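Local coordinates for protein peptide methionine sulfoxide reductase msrA/msrB (PDB 2FY6) that probably supplies reducing equivalents, through its thioredoxin-fold N-terminal domain, to the methionine sulfoxide reductase domains of PilB, at residues 44-49 and 84-89; 28-33 and 102-107; 6-11 and 91-96. All coordinates share one frame; numbering follows the deposited sequence.

Interaction 1: residues 44-49 and 84-89; sequences QTEKWA and NYPKLP. With SO4 (sulfate ion), chain D.
The E46 carboxylate holds the 85-88 turn through the less usual, anti lone pair of OE2, which accepts a nearly straight bond (163°) from K87 N at 3.0 Å. With CG anti to the backbone N (chi1 178°) and the chain extended beyond it, the glutamate reaches away from helix 42-50 to the peptide link between Y85 and P86. There OE2 also lies 3.2 Å from P86 CD, a packing contact. OE1 approaches the edge of the Y85 ring, whose plane is turned 66° from the carboxylate, and a water 2.6 Å from OE1 bridges it to N84 O. The type I turn is closed internally by L88 N to Y85 O. Nearer the helix backbone, L88 CD1 packs on T45 CG2 (3.5 Å), while T45 OG1 turns to K29 and E41. Q44, K47 and W48 instead hold a sulfate, probably from the crystallisation liquor: W48 NE1 and K47 NZ both donate to O3 and Q44 NE2 to O4 (2.9 Å). A backbone N-H on one carboxylate oxygen and a water donor on the other would favour an ionised E46, consistent with its negative charge fastening the loop before strand 90-92 to the helix.

Interaction 2: residues 28-33 and 102-107; sequences IKFWAS and LNISVY
The F30 ring lies between two isoleucines, with I104 CG1 over the centre of one face, 4.1 Å from the centroid and 12° off the normal. This is a CH-pi contact, and I28 CG2 of the same strand covers the opposite face nearer the rim. L102 CD1 meets the far end of the phenylalanine obliquely, 3.8 Å from CZ, its side chain crossing F30 at about a right angle. Y107 engages the strand differently, laying one face of its ring against the backbone: W31 C sits over the centre, 3.9 Å above the plane, and A32 N lies toward the rim. With CG beside its own backbone N (chi1 -68°), the ring fits between F30 CB, 3.7 Å from CE1, and A32 CB, 3.5 Å from CE2. W31 points its side chain the other way, where NE1 bonds T61. Helix 97-101 ends in a Schellman motif at N103, and L102 and I104, flanking N103, both reach F30. Y107 precedes P108, which probably corresponds to the cis-proline of thioredoxins, and W31 touches the probable thioredoxin-type CxxC. Without hydrogen bonds between the segments, the join rests on the fit of buried surfaces rather than on directional bonds.

Interaction 3: residues 6-11 and 91-96; sequences STLKTA and VTDNGG
L8 lays its side chain across V91 at about a right angle, CB 3.6 Å from V91 CG1, while its CD1 reaches D93 CB at 3.8 Å and its CD2 packs near T92 O. Next to L8, T92 N donates to K9 O at 3.1 Å, 169° at the hydrogen and in the carbonyl plane. One residue on, T10 and V91 form a non-hydrogen-bonded antiparallel pair with diverging side chains. Water stands in for the return bond: one molecule accepts from K9 N and donates to T92 O (2.7 Å), and another links T10 O to T92 OG1. T92 has OG1 between its backbone N and carbonyl carbon (chi1 61°), which sets the hydroxyl toward this second water and brings CG2 to 3.8 Å from A11 CA. Further out, D93 and G96 bound a type II turn closed by G96 N to D93 O, 2.7 Å. D93 OD2 bonds I98 N at the start of helix 97-101, fixing the aspartate beside L8. The weakly bonded strand 9-10 is an outermost strand of the chain's sheet, antiparallel to strand 90-92, which runs parallel to 58-63 on its other side; helix 75-80 packs against T92 and A11.

How the interactions relate
From the N terminus, residues 6-11 open the loop that interaction 3 closes at 91-96, adding a short edge strand to the sheet. Within that loop the chain enters strand 26-31, whose partner in interaction 2, 102-107, lies beyond 91-96, so interactions 2 and 3 cross. Interaction 1, joining 44-49 to 84-89, falls inside both loops and pins the segment leading into strand 90-92 against helix 42-50. Its centre lies about 17 Å from that of interaction 2, yet the two touch through T45 OG1 and K29 NZ. Together the three contacts tie edge strand, inner strand 26-31, helix 42-50 and the loop before strand 109-113 into one thioredoxin-fold domain.

Interaction 1: residues 44-49 and 84-89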
loop_
_atom_site.group_PDB
_atom_site.type_symbol
_atom_site.label_atom_id
_atom_site.label_comp_id
_atom_site.label_asym_id
_atom_site.label_seq_id
_atom_site.Cartn_x
_atom_site.Cartn_y
_atom_site.Cartn_z
ATOM N N GLN A 44 -8.581 -5.457 8.062
ATOM C CA GLN A 44 -8.617 -6.490 7.039
ATOM C C GLN A 44 -7.291 -6.557 6.281
ATOM O O GLN A 44 -6.763 -7.640 6.018
ATOM C CB GLN A 44 -9.745 -6.196 6.061
ATOM C CG GLN A 44 -9.743 -7.059 4.823
ATOM C CD GLN A 44 -10.825 -6.642 3.854
ATOM O OE1 GLN A 44 -10.764 -5.560 3.266
ATOM N NE2 GLN A 44 -11.834 -7.496 3.688
ATOM N N THR A 45 -6.756 -5.395 5.926
ATOM C CA THR A 45 -5.504 -5.346 5.190
ATOM C C THR A 45 -4.348 -5.878 6.036
ATOM O O THR A 45 -3.435 -6.511 5.510
ATOM C CB THR A 45 -5.205 -3.915 4.727
ATOM O OG1 THR A 45 -6.328 -3.423 3.983
ATOM C CG2 THR A 45 -3.961 -3.885 3.838
ATOM N N GLU A 46 -4.391 -5.633 7.344
ATOM C CA GLU A 46 -3.340 -6.125 8.230
ATOM C C GLU A 46 -3.410 -7.653 8.251
ATOM O O GLU A 46 -2.383 -8.337 8.224
ATOM C CB GLU A 46 -3.519 -5.574 9.646
ATOM C CG GLU A 46 -2.470 -6.091 10.634
ATOM C CD GLU A 46 -2.748 -5.678 12.064
ATOM O OE1 GLU A 46 -3.929 -5.684 12.463
ATOM O OE2 GLU A 46 -1.784 -5.365 12.796
ATOM N N LYS A 47 -4.629 -8.179 8.292
ATOM C CA LYS A 47 -4.835 -9.617 8.288
ATOM C C LYS A 47 -4.226 -10.206 7.021
ATOM O O LYS A 47 -3.489 -11.191 7.075
ATOM C CB LYS A 47 -6.327 -9.944 8.330
ATOM C CG LYS A 47 -6.652 -11.396 7.977
ATOM C CD LYS A 47 -8.134 -11.673 8.131
ATOM C CE LYS A 47 -8.548 -12.956 7.435
ATOM N NZ LYS A 47 -8.512 -12.790 5.957
ATOM N N TRP A 48 -4.539 -9.593 5.883
ATOM C CA TRP A 48 -4.017 -10.059 4.601
ATOM C C TRP A 48 -2.489 -10.097 4.594
ATOM O O TRP A 48 -1.886 -11.082 4.162
ATOM C CB TRP A 48 -4.515 -9.160 3.466
ATOM C CG TRP A 48 -5.982 -9.317 3.138
ATOM C CD1 TRP A 48 -6.905 -10.078 3.806
ATOM C CD2 TRP A 48 -6.692 -8.672 2.074
ATOM N NE1 TRP A 48 -8.144 -9.943 3.223
ATOM C CE2 TRP A 48 -8.043 -9.085 2.159
ATOM C CE3 TRP A 48 -6.318 -7.781 1.056
ATOM C CZ2 TRP A 48 -9.024 -8.636 1.264
ATOM C CZ3 TRP A 48 -7.291 -7.333 0.166
ATOM C CH2 TRP A 48 -8.630 -7.763 0.279
ATOM N N ALA A 49 -1.868 -9.027 5.077
ATOM C CA ALA A 49 -0.412 -8.936 5.122
ATOM C C ALA A 49 0.242 -10.089 5.887
ATOM O O ALA A 49 1.373 -10.472 5.587
ATOM C CB ALA A 49 0.003 -7.608 5.743
ATOM N N ASN A 84 -3.874 1.061 16.029
ATOM C CA ASN A 84 -3.079 -0.127 16.329
ATOM C C ASN A 84 -3.179 -1.249 15.296
ATOM O O ASN A 84 -4.054 -2.111 15.374
ATOM C CB ASN A 84 -3.469 -0.666 17.716
ATOM C CG ASN A 84 -2.629 -1.857 18.142
ATOM O OD1 ASN A 84 -1.401 -1.792 18.160
ATOM N ND2 ASN A 84 -3.290 -2.950 18.495
ATOM N N TYR A 85 -2.265 -1.230 14.334
ATOM C CA TYR A 85 -2.198 -2.236 13.279
ATOM C C TYR A 85 -0.705 -2.493 13.097
ATOM O O TYR A 85 -0.128 -2.227 12.041
ATOM C CB TYR A 85 -2.835 -1.689 11.998
ATOM C CG TYR A 85 -4.307 -1.388 12.169
ATOM C CD1 TYR A 85 -5.257 -2.416 12.187
ATOM C CD2 TYR A 85 -4.745 -0.083 12.381
ATOM C CE1 TYR A 85 -6.610 -2.143 12.422
ATOM C CE2 TYR A 85 -6.088 0.199 12.615
ATOM C CZ TYR A 85 -7.013 -0.833 12.637
ATOM O OH TYR A 85 -8.334 -0.541 12.895
ATOM N N PRO A 86 -0.065 -3.024 14.148
ATOM C CA PRO A 86 1.363 -3.337 14.203
ATOM C C PRO A 86 1.938 -4.157 13.061
ATOM O O PRO A 86 3.101 -3.989 12.712
ATOM C CB PRO A 86 1.513 -4.021 15.565
ATOM C CG PRO A 86 0.202 -4.681 15.752
ATOM C CD PRO A 86 -0.768 -3.624 15.297
ATOM N N LYS A 87 1.134 -5.031 12.466
ATOM C CA LYS A 87 1.623 -5.857 11.370
ATOM C C LYS A 87 1.276 -5.309 9.988
ATOM O O LYS A 87 1.500 -5.972 8.975
ATOM C CB LYS A 87 1.095 -7.285 11.515
ATOM C CG LYS A 87 1.767 -8.071 12.629
ATOM C CD LYS A 87 3.254 -8.239 12.343
ATOM C CE LYS A 87 3.965 -9.032 13.431
ATOM N NZ LYS A 87 5.412 -9.210 13.108
ATOM N N LEU A 88 0.735 -4.096 9.952
ATOM C CA LEU A 88 0.375 -3.474 8.690
ATOM C C LEU A 88 1.463 -2.502 8.266
ATOM O O LEU A 88 1.727 -1.514 8.955
ATOM C CB LEU A 88 -0.956 -2.722 8.819
ATOM C CG LEU A 88 -1.409 -1.964 7.564
ATOM C CD1 LEU A 88 -1.785 -2.962 6.469
ATOM C CD2 LEU A 88 -2.594 -1.067 7.902
ATOM N N PRO A 89 2.127 -2.777 7.134
ATOM C CA PRO A 89 3.181 -1.865 6.683
ATOM C C PRO A 89 2.550 -0.572 6.173
ATOM O O PRO A 89 1.694 -0.600 5.288
ATOM C CB PRO A 89 3.865 -2.644 5.556
ATOM C CG PRO A 89 3.535 -4.087 5.864
ATOM C CD PRO A 89 2.104 -3.998 6.312
HETATM S S SO4 D . -11.660 -11.065 4.772
HETATM O O1 SO4 D . -12.794 -11.147 3.764
HETATM O O2 SO4 D . -11.959 -12.086 5.866
HETATM O O3 SO4 D . -10.483 -11.491 4.115
HETATM O O4 SO4 D . -11.819 -9.800 5.396
HETATM O O HOH W 1 -4.618 -4.853 14.865
#

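Interaction 2: residues 28-33 and 102-107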
loop_
_atom_site.group_PDB
_atom_site.type_symbol
_atom_site.label_atom_id
_atom_site.label_comp_id
_atom_site.label_asym_id
_atom_site.label_seq_id
_atom_site.Cartn_x
_atom_site.Cartn_y
_atom_site.Cartn_z
ATOM N N ILE A 28 0.543 -3.185 -3.472
ATOM C CA ILE A 28 0.481 -1.940 -2.715
ATOM C C ILE A 28 -0.932 -1.375 -2.594
ATOM O O ILE A 28 -1.643 -1.236 -3.589
ATOM C CB ILE A 28 1.327 -0.837 -3.392
ATOM C CG1 ILE A 28 2.744 -1.343 -3.666
ATOM C CG2 ILE A 28 1.361 0.412 -2.507
ATOM C CD1 ILE A 28 3.609 -0.327 -4.404
ATOM N N LYS A 29 -1.328 -1.037 -1.373
ATOM C CA LYS A 29 -2.635 -0.446 -1.148
ATOM C C LYS A 29 -2.439 1.030 -0.822
ATOM O O LYS A 29 -1.781 1.379 0.158
ATOM C CB LYS A 29 -3.366 -1.124 0.020
ATOM C CG LYS A 29 -4.799 -0.613 0.191
ATOM C CD LYS A 29 -5.484 -1.180 1.434
ATOM C CE LYS A 29 -6.961 -0.780 1.472
ATOM N NZ LYS A 29 -7.678 -1.369 2.646
ATOM N N PHE A 30 -2.993 1.894 -1.660
ATOM C CA PHE A 30 -2.904 3.325 -1.431
ATOM C C PHE A 30 -4.165 3.715 -0.672
ATOM O O PHE A 30 -5.261 3.285 -1.025
ATOM C CB PHE A 30 -2.833 4.067 -2.768
ATOM C CG PHE A 30 -1.558 3.823 -3.526
ATOM C CD1 PHE A 30 -0.435 4.615 -3.299
ATOM C CD2 PHE A 30 -1.470 2.781 -4.452
ATOM C CE1 PHE A 30 0.766 4.373 -3.989
ATOM C CE2 PHE A 30 -0.280 2.530 -5.144
ATOM C CZ PHE A 30 0.841 3.332 -4.909
ATOM N N TRP A 31 -4.007 4.513 0.378
ATOM C CA TRP A 31 -5.148 4.938 1.173
ATOM C C TRP A 31 -4.902 6.281 1.847
ATOM O O TRP A 31 -3.814 6.853 1.745
ATOM C CB TRP A 31 -5.478 3.881 2.239
ATOM C CG TRP A 31 -4.390 3.665 3.256
ATOM C CD1 TRP A 31 -3.211 2.993 3.075
ATOM C CD2 TRP A 31 -4.381 4.134 4.614
ATOM N NE1 TRP A 31 -2.471 3.013 4.235
ATOM C CE2 TRP A 31 -3.165 3.707 5.194
ATOM C CE3 TRP A 31 -5.282 4.872 5.395
ATOM C CZ2 TRP A 31 -2.825 3.993 6.524
ATOM C CZ3 TRP A 31 -4.945 5.156 6.720
ATOM C CH2 TRP A 31 -3.724 4.715 7.268
ATOM N N ALA A 32 -5.924 6.789 2.530
ATOM C CA ALA A 32 -5.809 8.064 3.231
ATOM C C ALA A 32 -6.649 8.043 4.507
ATOM O O ALA A 32 -7.674 7.359 4.578
ATOM C CB ALA A 32 -6.257 9.206 2.323
ATOM N N SER A 33 -6.210 8.805 5.505
ATOM C CA SER A 33 -6.892 8.878 6.792
ATOM C C SER A 33 -8.334 9.385 6.724
ATOM O O SER A 33 -9.162 8.984 7.538
ATOM C CB SER A 33 -6.104 9.772 7.757
ATOM O OG SER A 33 -6.127 11.126 7.333
ATOM N N LEU A 102 1.833 6.916 -10.592
ATOM C CA LEU A 102 0.874 5.897 -11.016
ATOM C C LEU A 102 -0.490 6.487 -11.344
ATOM O O LEU A 102 -1.408 5.768 -11.735
ATOM C CB LEU A 102 0.710 4.835 -9.926
ATOM C CG LEU A 102 1.977 4.085 -9.513
ATOM C CD1 LEU A 102 1.609 2.949 -8.566
ATOM C CD2 LEU A 102 2.675 3.543 -10.744
ATOM N N ASN A 103 -0.621 7.796 -11.171
ATOM C CA ASN A 103 -1.867 8.494 -11.447
ATOM C C ASN A 103 -3.013 7.994 -10.567
ATOM O O ASN A 103 -4.144 7.832 -11.028
ATOM C CB ASN A 103 -2.237 8.346 -12.926
ATOM C CG ASN A 103 -3.338 9.293 -13.346
ATOM O OD1 ASN A 103 -3.214 10.508 -13.196
ATOM N ND2 ASN A 103 -4.425 8.742 -13.877
ATOM N N ILE A 104 -2.709 7.737 -9.299
ATOM C CA ILE A 104 -3.723 7.289 -8.351
ATOM C C ILE A 104 -4.581 8.508 -8.028
ATOM O O ILE A 104 -4.042 9.563 -7.697
ATOM C CB ILE A 104 -3.076 6.777 -7.045
ATOM C CG1 ILE A 104 -2.191 5.564 -7.344
ATOM C CG2 ILE A 104 -4.156 6.430 -6.028
ATOM C CD1 ILE A 104 -2.949 4.382 -7.924
ATOM N N SER A 105 -5.902 8.368 -8.119
ATOM C CA SER A 105 -6.803 9.486 -7.848
ATOM C C SER A 105 -7.957 9.165 -6.894
ATOM O O SER A 105 -8.626 10.073 -6.394
ATOM C CB SER A 105 -7.384 10.012 -9.159
ATOM O OG SER A 105 -8.195 9.022 -9.763
ATOM N N VAL A 106 -8.201 7.883 -6.646
ATOM C CA VAL A 106 -9.282 7.482 -5.753
ATOM C C VAL A 106 -8.752 6.516 -4.701
ATOM O O VAL A 106 -7.763 5.822 -4.935
ATOM C CB VAL A 106 -10.438 6.806 -6.547
ATOM C CG1 VAL A 106 -9.981 5.466 -7.116
ATOM C CG2 VAL A 106 -11.651 6.622 -5.654
ATOM N N TYR A 107 -9.405 6.486 -3.542
ATOM C CA TYR A 107 -9.004 5.606 -2.450
ATOM C C TYR A 107 -10.142 4.715 -1.969
ATOM O O TYR A 107 -11.285 5.149 -1.871
ATOM C CB TYR A 107 -8.494 6.405 -1.248
ATOM C CG TYR A 107 -7.188 7.134 -1.465
ATOM C CD1 TYR A 107 -6.097 6.494 -2.047
ATOM C CD2 TYR A 107 -7.027 8.451 -1.025
ATOM C CE1 TYR A 107 -4.873 7.141 -2.186
ATOM C CE2 TYR A 107 -5.808 9.110 -1.153
ATOM C CZ TYR A 107 -4.738 8.451 -1.731
ATOM O OH TYR A 107 -3.527 9.085 -1.844
#

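Interaction 3: residues 6-11 and 91-96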
loop_
_atom_site.group_PDB
_atom_site.type_symbol
_atom_site.label_atom_id
_atom_site.label_comp_id
_atom_site.label_asym_id
_atom_site.label_seq_id
_atom_site.Cartn_x
_atom_site.Cartn_y
_atom_site.Cartn_z
ATOM N N SER A 6 12.100 2.206 -1.953
ATOM C CA SER A 6 13.232 1.836 -1.104
ATOM C C SER A 6 13.840 3.033 -0.369
ATOM O O SER A 6 14.564 2.864 0.610
ATOM C CB SER A 6 14.316 1.141 -1.936
ATOM O OG SER A 6 14.915 2.030 -2.862
ATOM N N THR A 7 13.536 4.238 -0.839
ATOM C CA THR A 7 14.062 5.449 -0.221
ATOM C C THR A 7 13.113 5.982 0.846
ATOM O O THR A 7 13.438 6.928 1.569
ATOM C CB THR A 7 14.274 6.563 -1.261
ATOM O OG1 THR A 7 13.003 7.011 -1.745
ATOM C CG2 THR A 7 15.092 6.052 -2.430
ATOM N N LEU A 8 11.938 5.374 0.946
ATOM C CA LEU A 8 10.949 5.811 1.922
ATOM C C LEU A 8 10.990 5.004 3.210
ATOM O O LEU A 8 11.606 3.942 3.279
ATOM C CB LEU A 8 9.547 5.722 1.318
ATOM C CG LEU A 8 9.297 6.562 0.062
ATOM C CD1 LEU A 8 7.918 6.235 -0.501
ATOM C CD2 LEU A 8 9.401 8.051 0.401
ATOM N N LYS A 9 10.332 5.529 4.237
ATOM C CA LYS A 9 10.255 4.867 5.524
ATOM C C LYS A 9 8.788 4.705 5.889
ATOM O O LYS A 9 7.917 5.363 5.314
ATOM C CB LYS A 9 10.969 5.686 6.607
ATOM C CG LYS A 9 12.491 5.649 6.535
ATOM C CD LYS A 9 13.123 6.498 7.636
ATOM C CE LYS A 9 12.762 7.973 7.472
ATOM N NZ LYS A 9 13.362 8.827 8.534
ATOM N N THR A 10 8.520 3.819 6.839
ATOM C CA THR A 10 7.164 3.575 7.297
ATOM C C THR A 10 6.763 4.655 8.299
ATOM O O THR A 10 7.608 5.422 8.775
ATOM C CB THR A 10 7.056 2.202 7.977
ATOM O OG1 THR A 10 7.993 2.134 9.057
ATOM C CG2 THR A 10 7.364 1.091 6.985
ATOM N N ALA A 11 5.475 4.713 8.616
ATOM C CA ALA A 11 4.967 5.694 9.562
ATOM C C ALA A 11 5.733 5.635 10.885
ATOM O O ALA A 11 5.861 6.649 11.574
ATOM C CB ALA A 11 3.474 5.466 9.804
ATOM N N VAL A 91 3.861 2.761 4.605
ATOM C CA VAL A 91 4.925 3.588 4.061
ATOM C C VAL A 91 4.352 4.986 3.848
ATOM O O VAL A 91 3.245 5.125 3.330
ATOM C CB VAL A 91 5.415 3.023 2.699
ATOM C CG1 VAL A 91 6.522 3.892 2.128
ATOM C CG2 VAL A 91 5.898 1.597 2.881
ATOM N N THR A 92 5.080 6.015 4.268
ATOM C CA THR A 92 4.608 7.383 4.069
ATOM C C THR A 92 5.391 8.014 2.927
ATOM O O THR A 92 6.626 8.016 2.926
ATOM C CB THR A 92 4.772 8.251 5.338
ATOM O OG1 THR A 92 6.158 8.335 5.692
ATOM C CG2 THR A 92 3.987 7.650 6.492
ATOM N N ASP A 93 4.659 8.549 1.954
ATOM C CA ASP A 93 5.250 9.167 0.776
ATOM C C ASP A 93 4.841 10.635 0.736
ATOM O O ASP A 93 3.866 11.007 0.080
ATOM C CB ASP A 93 4.756 8.424 -0.470
ATOM C CG ASP A 93 5.396 8.922 -1.751
ATOM O OD1 ASP A 93 6.228 9.852 -1.696
ATOM O OD2 ASP A 93 5.059 8.371 -2.817
ATOM N N ASN A 94 5.592 11.463 1.457
ATOM C CA ASN A 94 5.317 12.889 1.541
ATOM C C ASN A 94 5.224 13.514 0.157
ATOM O O ASN A 94 6.201 13.531 -0.591
ATOM C CB ASN A 94 6.407 13.568 2.378
ATOM C CG ASN A 94 6.107 15.022 2.662
ATOM O OD1 ASN A 94 4.948 15.430 2.729
ATOM N ND2 ASN A 94 7.157 15.812 2.854
ATOM N N GLY A 95 4.040 14.021 -0.180
ATOM C CA GLY A 95 3.835 14.633 -1.481
ATOM C C GLY A 95 3.195 13.684 -2.478
ATOM O O GLY A 95 2.746 14.104 -3.549
ATOM N N GLY A 96 3.156 12.399 -2.128
ATOM C CA GLY A 96 2.558 11.397 -2.999
ATOM C C GLY A 96 3.296 11.217 -4.314
ATOM O O GLY A 96 2.686 11.195 -5.390
HETATM O O HOH W 2 9.088 8.093 4.083
HETATM O O HOH W 3 7.315 8.264 8.183
#